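Local structure of bifunctional GH43-CE protein (Bacteroides eggerthii, 6MLY) at residues T225-I234 against G240-G252; D386-L398 against Q402-V412. The protein probably cleaves xylose units from xylan-derived chains as a family 43 glycoside hydrolase, and joins this to a carbohydrate esterase unit. All coordinates share one frame; numbering follows the deposited sequence.

Contact 1: residues T225-I234 against G240-G252; sequences TVIVHRADKI and GRVVFQDRGIAQG
Val226 and Val228 meet Val243 through methyl groups, the apolar centre of this contact. Val226 CG1 lies 3.7 Å from Val243 CG2, the two side chains crossing obliquely, whereas Val228 CG2 comes within 3.6 Å of Val243 CG1 at about a right angle. Both branches of Val243 are thus engaged: CG1 lies beside the backbone N and anti to the carbonyl carbon (chi1 -49°), which leaves CG2 between those two atoms, facing Val226. Replacing Val243 with an alanine would probably leave Val226 CG1 and Val228 CG2 without their methyl partners and open a gap between the two segments. The other branch of Val226, CG2, packs 3.9 Å from Phe244 CB and also reaches Ala250.

Backbone bonds run antiparallel but irregularly, at the surface of the family 43 glycosidase domain, known for its five-bladed beta-propeller. Val226 N donates to Phe244 O at 3.1 Å, and Arg241 N to Val228 O at 3.2 Å, whereas a further bond, from Val243 N to Val226 O, is weak.

Among side-chain polar groups, Thr225 OG1 donates to Gln245 OE1 (2.9 Å) from above the amide's carbonyl plane, 37° out of it. Beyond the pair, Arg241 makes a cation-pi contact with Trp288.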
loop_
_atom_site.group_PDB
_atom_site.type_symbol
_atom_site.label_atom_id
_atom_site.label_comp_id
_atom_site.label_asym_id
_atom_site.label_seq_id
_atom_site.Cartn_x
_atom_site.Cartn_y
_atom_site.Cartn_z
ATOM N N THR A 225 8.735 -25.754 -7.602
ATOM C CA THR A 225 9.890 -26.542 -8.054
ATOM C C THR A 225 9.899 -26.655 -9.590
ATOM O O THR A 225 8.848 -26.809 -10.236
ATOM C CB THR A 225 9.911 -27.923 -7.384
ATOM O OG1 THR A 225 10.081 -27.733 -5.980
ATOM C CG2 THR A 225 11.016 -28.824 -7.894
ATOM N N VAL A 226 11.114 -26.584 -10.155
ATOM C CA VAL A 226 11.385 -26.757 -11.587
ATOM C C VAL A 226 11.697 -28.239 -11.835
ATOM O O VAL A 226 12.413 -28.860 -11.044
ATOM C CB VAL A 226 12.550 -25.859 -12.053
ATOM C CG1 VAL A 226 12.730 -25.895 -13.567
ATOM C CG2 VAL A 226 12.397 -24.425 -11.567
ATOM N N ILE A 227 11.173 -28.787 -12.941
ATOM C CA ILE A 227 11.266 -30.226 -13.233
ATOM C C ILE A 227 11.450 -30.437 -14.745
ATOM O O ILE A 227 10.495 -30.414 -15.526
ATOM C CB ILE A 227 10.046 -30.985 -12.664
ATOM C CG1 ILE A 227 8.717 -30.454 -13.215
ATOM C CG2 ILE A 227 10.068 -30.972 -11.138
ATOM C CD1 ILE A 227 7.490 -30.980 -12.503
ATOM N N VAL A 228 12.707 -30.662 -15.139
ATOM C CA VAL A 228 13.099 -30.819 -16.533
ATOM C C VAL A 228 12.887 -32.283 -16.941
ATOM O O VAL A 228 13.137 -33.187 -16.141
ATOM C CB VAL A 228 14.557 -30.369 -16.742
ATOM C CG1 VAL A 228 15.055 -30.648 -18.153
ATOM C CG2 VAL A 228 14.736 -28.897 -16.403
ATOM N N HIS A 229 12.407 -32.482 -18.179
ATOM C CA HIS A 229 12.287 -33.795 -18.836
ATOM C C HIS A 229 13.208 -33.847 -20.060
ATOM O O HIS A 229 13.044 -33.058 -20.990
ATOM C CB HIS A 229 10.841 -34.070 -19.273
ATOM C CG HIS A 229 9.960 -34.576 -18.184
ATOM N ND1 HIS A 229 10.238 -34.357 -16.844
ATOM C CD2 HIS A 229 8.801 -35.272 -18.228
ATOM C CE1 HIS A 229 9.295 -34.909 -16.109
ATOM N NE2 HIS A 229 8.398 -35.474 -16.935
ATOM N N ARG A 230 14.155 -34.791 -20.050
ATOM C CA ARG A 230 15.075 -35.026 -21.158
ATOM C C ARG A 230 14.491 -36.128 -22.052
ATOM O O ARG A 230 13.717 -36.968 -21.584
ATOM C CB ARG A 230 16.458 -35.396 -20.611
ATOM C CG ARG A 230 17.587 -35.303 -21.629
ATOM C CD ARG A 230 18.938 -35.697 -21.053
ATOM N NE ARG A 230 18.923 -36.996 -20.391
ATOM C CZ ARG A 230 18.653 -38.155 -20.985
ATOM N NH1 ARG A 230 18.562 -38.229 -22.302
ATOM N NH2 ARG A 230 18.471 -39.238 -20.254
ATOM N N ALA A 231 14.861 -36.101 -23.339
ATOM C CA ALA A 231 14.450 -37.115 -24.317
ATOM C C ALA A 231 15.267 -36.967 -25.609
ATOM O O ALA A 231 15.661 -35.855 -25.976
ATOM C CB ALA A 231 12.971 -36.999 -24.592
ATOM N N ASP A 232 15.496 -38.098 -26.292
ATOM C CA ASP A 232 16.266 -38.161 -27.548
ATOM C C ASP A 232 15.337 -37.932 -28.752
ATOM O O ASP A 232 15.756 -37.346 -29.749
ATOM C CB ASP A 232 17.021 -39.488 -27.671
ATOM C CG ASP A 232 18.123 -39.677 -26.638
ATOM O OD1 ASP A 232 18.786 -38.669 -26.290
ATOM O OD2 ASP A 232 18.312 -40.837 -26.188
ATOM N N LYS A 233 14.091 -38.417 -28.659
ATOM C CA LYS A 233 13.030 -38.140 -29.639
ATOM C C LYS A 233 11.878 -37.405 -28.935
ATOM O O LYS A 233 11.903 -37.200 -27.711
ATOM C CB LYS A 233 12.551 -39.439 -30.295
ATOM N N ILE A 234 10.866 -37.011 -29.718
ATOM C CA ILE A 234 9.744 -36.202 -29.227
ATOM C C ILE A 234 8.451 -37.026 -29.320
ATOM O O ILE A 234 8.335 -38.204 -28.351
ATOM C CB ILE A 234 9.661 -34.878 -30.017
ATOM C CG1 ILE A 234 8.861 -33.809 -29.269
ATOM C CG2 ILE A 234 9.118 -35.106 -31.422
ATOM C CD1 ILE A 234 8.783 -32.480 -29.991
ATOM N N GLY A 240 13.415 -36.557 -16.457
ATOM C CA GLY A 240 12.634 -36.325 -15.205
ATOM C C GLY A 240 13.534 -36.220 -13.987
ATOM O O GLY A 240 13.982 -37.235 -13.458
ATOM N N ARG A 241 13.791 -34.980 -13.544
ATOM C CA ARG A 241 14.579 -34.694 -12.338
ATOM C C ARG A 241 14.033 -33.434 -11.653
ATOM O O ARG A 241 13.088 -32.814 -12.138
ATOM C CB ARG A 241 16.060 -34.516 -12.694
ATOM C CG ARG A 241 16.730 -35.774 -13.227
ATOM C CD ARG A 241 18.247 -35.699 -13.249
ATOM N NE ARG A 241 18.830 -36.876 -13.893
ATOM C CZ ARG A 241 20.122 -37.189 -13.884
ATOM N NH1 ARG A 241 20.997 -36.400 -13.284
ATOM N NH2 ARG A 241 20.536 -38.295 -14.476
ATOM N N VAL A 242 14.633 -33.085 -10.509
ATOM C CA VAL A 242 14.485 -31.772 -9.870
ATOM C C VAL A 242 15.776 -30.985 -10.139
ATOM O O VAL A 242 16.857 -31.447 -9.787
ATOM C CB VAL A 242 14.204 -31.923 -8.357
ATOM C CG1 VAL A 242 14.266 -30.591 -7.615
ATOM C CG2 VAL A 242 12.875 -32.619 -8.092
ATOM N N VAL A 243 15.668 -29.811 -10.772
ATOM C CA VAL A 243 16.859 -29.021 -11.130
ATOM C C VAL A 243 16.961 -27.754 -10.263
ATOM O O VAL A 243 18.065 -27.258 -10.048
ATOM C CB VAL A 243 16.897 -28.681 -12.633
ATOM C CG1 VAL A 243 16.640 -29.906 -13.500
ATOM C CG2 VAL A 243 15.938 -27.556 -12.993
ATOM N N PHE A 244 15.830 -27.216 -9.786
ATOM C CA PHE A 244 15.857 -26.024 -8.924
ATOM C C PHE A 244 14.700 -26.071 -7.916
ATOM O O PHE A 244 13.574 -26.436 -8.259
ATOM C CB PHE A 244 15.832 -24.750 -9.775
ATOM C CG PHE A 244 16.337 -23.497 -9.099
ATOM C CD1 PHE A 244 17.453 -23.518 -8.272
ATOM C CD2 PHE A 244 15.712 -22.278 -9.319
ATOM C CE1 PHE A 244 17.913 -22.361 -7.659
ATOM C CE2 PHE A 244 16.176 -21.119 -8.712
ATOM C CZ PHE A 244 17.277 -21.162 -7.888
ATOM N N GLN A 245 15.003 -25.686 -6.671
ATOM C CA GLN A 245 14.052 -25.729 -5.567
ATOM C C GLN A 245 14.467 -24.701 -4.506
ATOM O O GLN A 245 14.950 -25.054 -3.429
ATOM C CB GLN A 245 13.988 -27.154 -5.017
ATOM C CG GLN A 245 12.897 -27.361 -3.977
ATOM C CD GLN A 245 12.579 -28.824 -3.787
ATOM O OE1 GLN A 245 12.065 -29.489 -4.685
ATOM N NE2 GLN A 245 12.880 -29.334 -2.605
ATOM N N ASP A 246 14.244 -23.422 -4.829
ATOM C CA ASP A 246 14.811 -22.294 -4.103
ATOM C C ASP A 246 13.781 -21.162 -4.101
ATOM O O ASP A 246 13.608 -20.487 -5.114
ATOM C CB ASP A 246 16.146 -21.891 -4.742
ATOM C CG ASP A 246 16.771 -20.601 -4.236
ATOM O OD1 ASP A 246 16.429 -20.181 -3.116
ATOM O OD2 ASP A 246 17.609 -20.030 -4.973
ATOM N N ARG A 247 13.090 -21.003 -2.962
ATOM C CA ARG A 247 12.106 -19.933 -2.709
ATOM C C ARG A 247 10.928 -20.029 -3.699
ATOM O O ARG A 247 10.299 -19.010 -4.015
ATOM C CB ARG A 247 12.790 -18.560 -2.759
ATOM C CG ARG A 247 13.709 -18.283 -1.579
ATOM C CD ARG A 247 14.534 -17.027 -1.781
ATOM N NE ARG A 247 15.672 -17.248 -2.661
ATOM C CZ ARG A 247 16.560 -16.316 -2.988
ATOM N NH1 ARG A 247 16.437 -15.088 -2.512
ATOM N NH2 ARG A 247 17.565 -16.611 -3.790
ATOM N N GLY A 248 10.623 -21.252 -4.166
ATOM C CA GLY A 248 9.531 -21.517 -5.121
ATOM C C GLY A 248 9.648 -20.711 -6.415
ATOM O O GLY A 248 8.630 -20.481 -7.113
ATOM N N ILE A 249 10.891 -20.306 -6.747
ATOM C CA ILE A 249 11.220 -19.573 -7.979
ATOM C C ILE A 249 11.197 -20.574 -9.143
ATOM O O ILE A 249 12.205 -21.213 -9.431
ATOM C CB ILE A 249 12.595 -18.873 -7.877
ATOM C CG1 ILE A 249 12.670 -17.902 -6.696
ATOM C CG2 ILE A 249 12.955 -18.187 -9.193
ATOM C CD1 ILE A 249 14.083 -17.550 -6.285
ATOM N N ALA A 250 10.042 -20.687 -9.804
ATOM C CA ALA A 250 9.785 -21.748 -10.758
ATOM C C ALA A 250 9.117 -21.189 -12.017
ATOM O O ALA A 250 8.694 -20.026 -12.051
ATOM C CB ALA A 250 8.927 -22.808 -10.116
ATOM N N GLN A 251 9.055 -22.051 -13.041
ATOM C CA GLN A 251 8.397 -21.821 -14.325
ATOM C C GLN A 251 9.255 -20.906 -15.203
ATOM O O GLN A 251 9.571 -19.781 -14.822
ATOM C CB GLN A 251 6.999 -21.230 -14.155
ATOM C CG GLN A 251 6.347 -20.863 -15.478
ATOM C CD GLN A 251 4.859 -20.662 -15.349
ATOM O OE1 GLN A 251 4.310 -20.582 -14.251
ATOM N NE2 GLN A 251 4.187 -20.575 -16.484
ATOM N N GLY A 252 9.572 -21.411 -16.402
ATOM C CA GLY A 252 10.387 -20.736 -17.398
ATOM C C GLY A 252 11.046 -21.734 -18.336
ATOM O O GLY A 252 10.570 -22.861 -18.498
#

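Contact 2: residues D386-L398 against Q402-V412; sequences DVSGMKEGDFAGL and QRKYGQVGVKV
Val410 fits against Val387 and Met390 on the tightly packed side of this beta hairpin, formed by strands 395-401 and 406-411 in the concanavalin A-like domain. Val387 CG1 approaches Val410 CG2 to 3.8 Å, and the methyl Met390 CE reaches Val410 CB at 3.7 Å, both side chains crossing Val410 at about a right angle. Val442 of strand 441-449 also touches Val387 and Val410, placing this cluster between the two sheets of the sandwich. Alongside, Gly397 and Gly409 face each other with CA atoms 3.7 Å apart, too close for a side chain on either. Leu398 N donates to Val408 O at 2.9 Å, and Val410 N to Ala396 O.

The other face is built around Phe395. Gln407 OE1 lies at the ring's edge, near its plane, with amide and ring planes 71° apart. Toward the looser end, partly exposed Lys411 bends at chi3 to put CE over the ring face, 4.2 Å from the centroid, and at chi4 to turn NZ off-centre. Here Val412 N bonds only weakly to Asp394 O. With Lys411 NZ 4.2 Å from the Phe395 centroid and 31° off the normal, the offset is consistent with a cation-pi attraction that probably only supplements the CH-pi contact.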
loop_
_atom_site.group_PDB
_atom_site.type_symbol
_atom_site.label_atom_id
_atom_site.label_comp_id
_atom_site.label_asym_id
_atom_site.label_seq_id
_atom_site.Cartn_x
_atom_site.Cartn_y
_atom_site.Cartn_z
ATOM N N ASP A 386 -7.618 18.228 -12.736
ATOM C CA ASP A 386 -8.439 19.428 -12.892
ATOM C C ASP A 386 -9.909 18.983 -12.899
ATOM O O ASP A 386 -10.354 18.294 -13.831
ATOM C CB ASP A 386 -8.059 20.213 -14.154
ATOM C CG ASP A 386 -8.564 21.650 -14.172
ATOM O OD1 ASP A 386 -9.666 21.896 -13.642
ATOM O OD2 ASP A 386 -7.851 22.512 -14.724
ATOM N N VAL A 387 -10.650 19.410 -11.868
ATOM C CA VAL A 387 -11.918 18.786 -11.461
ATOM C C VAL A 387 -13.128 19.580 -11.981
ATOM O O VAL A 387 -14.269 19.178 -11.747
ATOM C CB VAL A 387 -11.980 18.638 -9.930
ATOM C CG1 VAL A 387 -10.712 18.005 -9.378
ATOM C CG2 VAL A 387 -12.250 19.966 -9.244
ATOM N N SER A 388 -12.879 20.691 -12.685
ATOM C CA SER A 388 -13.929 21.559 -13.229
ATOM C C SER A 388 -15.026 20.735 -13.918
ATOM O O SER A 388 -16.208 21.022 -13.752
ATOM C CB SER A 388 -13.341 22.562 -14.183
ATOM O OG SER A 388 -12.088 23.035 -13.708
ATOM N N GLY A 389 -14.613 19.717 -14.688
ATOM C CA GLY A 389 -15.495 18.917 -15.542
ATOM C C GLY A 389 -16.448 18.021 -14.766
ATOM O O GLY A 389 -17.505 17.654 -15.282
ATOM N N MET A 390 -16.075 17.667 -13.530
ATOM C CA MET A 390 -16.777 16.655 -12.738
ATOM C C MET A 390 -18.222 17.080 -12.449
ATOM O O MET A 390 -18.534 18.274 -12.371
ATOM C CB MET A 390 -16.062 16.412 -11.407
ATOM C CG MET A 390 -14.688 15.810 -11.568
ATOM S SD MET A 390 -14.181 14.942 -10.076
ATOM C CE MET A 390 -12.402 15.041 -10.253
ATOM N N LYS A 391 -19.081 16.069 -12.264
ATOM C CA LYS A 391 -20.511 16.236 -12.018
ATOM C C LYS A 391 -20.905 15.531 -10.709
ATOM O O LYS A 391 -20.106 14.788 -10.123
ATOM C CB LYS A 391 -21.301 15.703 -13.216
ATOM C CG LYS A 391 -21.190 16.562 -14.468
ATOM C CD LYS A 391 -22.110 16.144 -15.600
ATOM C CE LYS A 391 -21.759 16.814 -16.914
ATOM N NZ LYS A 391 -22.443 16.185 -18.069
ATOM N N GLU A 392 -22.142 15.796 -10.263
ATOM C CA GLU A 392 -22.730 15.227 -9.049
ATOM C C GLU A 392 -22.560 13.702 -9.051
ATOM O O GLU A 392 -23.188 13.002 -9.850
ATOM C CB GLU A 392 -24.215 15.595 -8.968
ATOM C CG GLU A 392 -24.904 15.138 -7.689
ATOM C CD GLU A 392 -24.541 15.915 -6.433
ATOM O OE1 GLU A 392 -23.849 16.946 -6.555
ATOM O OE2 GLU A 392 -24.958 15.492 -5.332
ATOM N N GLY A 393 -21.694 13.207 -8.158
ATOM C CA GLY A 393 -21.551 11.775 -7.882
ATOM C C GLY A 393 -20.353 11.134 -8.569
ATOM O O GLY A 393 -20.098 9.944 -8.362
ATOM N N ASP A 394 -19.618 11.903 -9.385
ATOM C CA ASP A 394 -18.428 11.387 -10.078
ATOM C C ASP A 394 -17.276 11.283 -9.070
ATOM O O ASP A 394 -17.279 11.949 -8.032
ATOM C CB ASP A 394 -18.047 12.248 -11.291
ATOM C CG ASP A 394 -19.089 12.245 -12.428
ATOM O OD1 ASP A 394 -20.169 11.652 -12.214
ATOM O OD2 ASP A 394 -18.806 12.832 -13.527
ATOM N N PHE A 395 -16.297 10.434 -9.397
ATOM C CA PHE A 395 -15.185 10.122 -8.508
ATOM C C PHE A 395 -13.947 9.811 -9.356
ATOM O O PHE A 395 -13.920 8.800 -10.036
ATOM C CB PHE A 395 -15.585 8.961 -7.592
ATOM C CG PHE A 395 -14.600 8.599 -6.507
ATOM C CD1 PHE A 395 -13.652 9.506 -6.053
ATOM C CD2 PHE A 395 -14.656 7.351 -5.909
ATOM C CE1 PHE A 395 -12.762 9.157 -5.047
ATOM C CE2 PHE A 395 -13.766 7.004 -4.904
ATOM C CZ PHE A 395 -12.822 7.907 -4.473
ATOM N N ALA A 396 -12.942 10.695 -9.305
ATOM C CA ALA A 396 -11.776 10.630 -10.189
ATOM C C ALA A 396 -10.496 10.917 -9.403
ATOM O O ALA A 396 -10.372 11.977 -8.808
ATOM C CB ALA A 396 -11.938 11.618 -11.315
ATOM N N GLY A 397 -9.541 9.978 -9.442
ATOM C CA GLY A 397 -8.280 10.127 -8.730
ATOM C C GLY A 397 -7.239 9.107 -9.159
ATOM O O GLY A 397 -7.202 8.689 -10.320
ATOM N N LEU A 398 -6.388 8.726 -8.198
ATOM C CA LEU A 398 -5.305 7.754 -8.368
ATOM C C LEU A 398 -5.601 6.546 -7.469
ATOM O O LEU A 398 -6.138 6.718 -6.372
ATOM C CB LEU A 398 -3.982 8.425 -7.981
ATOM C CG LEU A 398 -2.717 7.594 -8.179
ATOM C CD1 LEU A 398 -2.350 7.518 -9.652
ATOM C CD2 LEU A 398 -1.561 8.170 -7.378
ATOM N N GLN A 402 -6.215 -3.439 -7.156
ATOM C CA GLN A 402 -6.605 -4.833 -7.374
ATOM C C GLN A 402 -8.005 -5.046 -6.771
ATOM O O GLN A 402 -8.825 -4.132 -6.800
ATOM C CB GLN A 402 -5.549 -5.799 -6.833
ATOM C CG GLN A 402 -5.532 -7.122 -7.592
ATOM C CD GLN A 402 -4.668 -8.161 -6.927
ATOM O OE1 GLN A 402 -3.493 -7.931 -6.660
ATOM N NE2 GLN A 402 -5.244 -9.321 -6.663
ATOM N N ARG A 403 -8.294 -6.251 -6.261
ATOM C CA ARG A 403 -9.571 -6.550 -5.625
ATOM C C ARG A 403 -9.646 -5.768 -4.315
ATOM O O ARG A 403 -10.627 -5.081 -4.055
ATOM C CB ARG A 403 -9.713 -8.050 -5.354
ATOM C CG ARG A 403 -10.972 -8.435 -4.591
ATOM C CD ARG A 403 -10.877 -9.842 -4.031
ATOM N NE ARG A 403 -12.174 -10.365 -3.617
ATOM C CZ ARG A 403 -12.993 -11.074 -4.391
ATOM N NH1 ARG A 403 -12.635 -11.399 -5.624
ATOM N NH2 ARG A 403 -14.167 -11.461 -3.925
ATOM N N LYS A 404 -8.587 -5.912 -3.512
ATOM C CA LYS A 404 -8.359 -5.144 -2.308
ATOM C C LYS A 404 -7.569 -3.886 -2.678
ATOM O O LYS A 404 -6.353 -3.837 -2.508
ATOM C CB LYS A 404 -7.626 -6.014 -1.284
ATOM C CG LYS A 404 -8.380 -7.279 -0.900
ATOM C CD LYS A 404 -7.927 -7.893 0.400
ATOM C CE LYS A 404 -8.816 -9.036 0.837
ATOM N NZ LYS A 404 -8.277 -9.706 2.043
ATOM N N TYR A 405 -8.297 -2.879 -3.177
ATOM C CA TYR A 405 -7.724 -1.668 -3.775
ATOM C C TYR A 405 -7.657 -0.549 -2.735
ATOM O O TYR A 405 -8.162 -0.701 -1.626
ATOM C CB TYR A 405 -8.560 -1.206 -4.973
ATOM C CG TYR A 405 -10.025 -0.994 -4.684
ATOM C CD1 TYR A 405 -10.959 -1.964 -5.009
ATOM C CD2 TYR A 405 -10.486 0.171 -4.089
ATOM C CE1 TYR A 405 -12.308 -1.786 -4.750
ATOM C CE2 TYR A 405 -11.833 0.365 -3.825
ATOM C CZ TYR A 405 -12.750 -0.618 -4.157
ATOM O OH TYR A 405 -14.082 -0.453 -3.910
ATOM N N GLY A 406 -7.043 0.573 -3.133
ATOM C CA GLY A 406 -7.044 1.819 -2.377
ATOM C C GLY A 406 -7.128 3.019 -3.303
ATOM O O GLY A 406 -6.328 3.141 -4.214
ATOM N N GLN A 407 -8.103 3.903 -3.051
ATOM C CA GLN A 407 -8.365 5.088 -3.875
ATOM C C GLN A 407 -7.893 6.347 -3.145
ATOM O O GLN A 407 -7.649 6.321 -1.947
ATOM C CB GLN A 407 -9.857 5.205 -4.191
ATOM C CG GLN A 407 -10.376 4.073 -5.066
ATOM C CD GLN A 407 -11.874 4.118 -5.253
ATOM O OE1 GLN A 407 -12.644 4.128 -4.290
ATOM N NE2 GLN A 407 -12.297 4.120 -6.509
ATOM N N VAL A 408 -7.752 7.429 -3.913
ATOM C CA VAL A 408 -7.631 8.792 -3.409
ATOM C C VAL A 408 -7.974 9.736 -4.566
ATOM O O VAL A 408 -7.315 9.686 -5.611
ATOM C CB VAL A 408 -6.236 9.092 -2.824
ATOM C CG1 VAL A 408 -5.134 9.036 -3.872
ATOM C CG2 VAL A 408 -6.214 10.433 -2.109
ATOM N N GLY A 409 -9.012 10.565 -4.384
ATOM C CA GLY A 409 -9.557 11.377 -5.475
ATOM C C GLY A 409 -10.577 12.407 -5.014
ATOM O O GLY A 409 -10.915 12.491 -3.832
ATOM N N VAL A 410 -11.067 13.187 -5.983
ATOM C CA VAL A 410 -12.047 14.240 -5.769
ATOM C C VAL A 410 -13.439 13.699 -6.109
ATOM O O VAL A 410 -13.792 13.563 -7.273
ATOM C CB VAL A 410 -11.705 15.488 -6.607
ATOM C CG1 VAL A 410 -12.848 16.496 -6.632
ATOM C CG2 VAL A 410 -10.422 16.143 -6.120
ATOM N N LYS A 411 -14.218 13.395 -5.070
ATOM C CA LYS A 411 -15.623 13.019 -5.196
ATOM C C LYS A 411 -16.476 14.288 -5.054
ATOM O O LYS A 411 -16.056 15.239 -4.402
ATOM C CB LYS A 411 -15.953 11.968 -4.132
ATOM C CG LYS A 411 -17.313 11.291 -4.248
ATOM C CD LYS A 411 -17.664 10.445 -3.031
ATOM C CE LYS A 411 -16.846 9.172 -2.907
ATOM N NZ LYS A 411 -17.485 8.036 -3.613
ATOM N N VAL A 412 -17.659 14.296 -5.676
ATOM C CA VAL A 412 -18.575 15.439 -5.633
ATOM C C VAL A 412 -19.894 14.980 -5.002
ATOM O O VAL A 412 -20.542 14.062 -5.506
ATOM C CB VAL A 412 -18.795 16.045 -7.034
ATOM C CG1 VAL A 412 -19.730 17.245 -6.991
ATOM C CG2 VAL A 412 -17.480 16.423 -7.696
#

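Overall arrangement
Along the chain, contact 1 comes first: 225-234 returns to 240-252 across the unmodelled residues 235-239, closing a short loop within the family 43 region. Its first segment continues the small sheet of strands 203-207 and 210-214, and its second leads into strand 250-256, so two neighbouring antiparallel sheets are tied together. Contact 2 follows in series, neither enclosing nor crossing contact 1. It closes the hairpin between strands 395-401 and 406-411, inside the eight-stranded sheet of the concanavalin A-like region, and the loop before strand 395-401 carries the chain across from strand 378-386 of the opposing sheet. The centres of contact 1 and contact 2 are about 47 Å apart, and their nearest atoms about 17 Å.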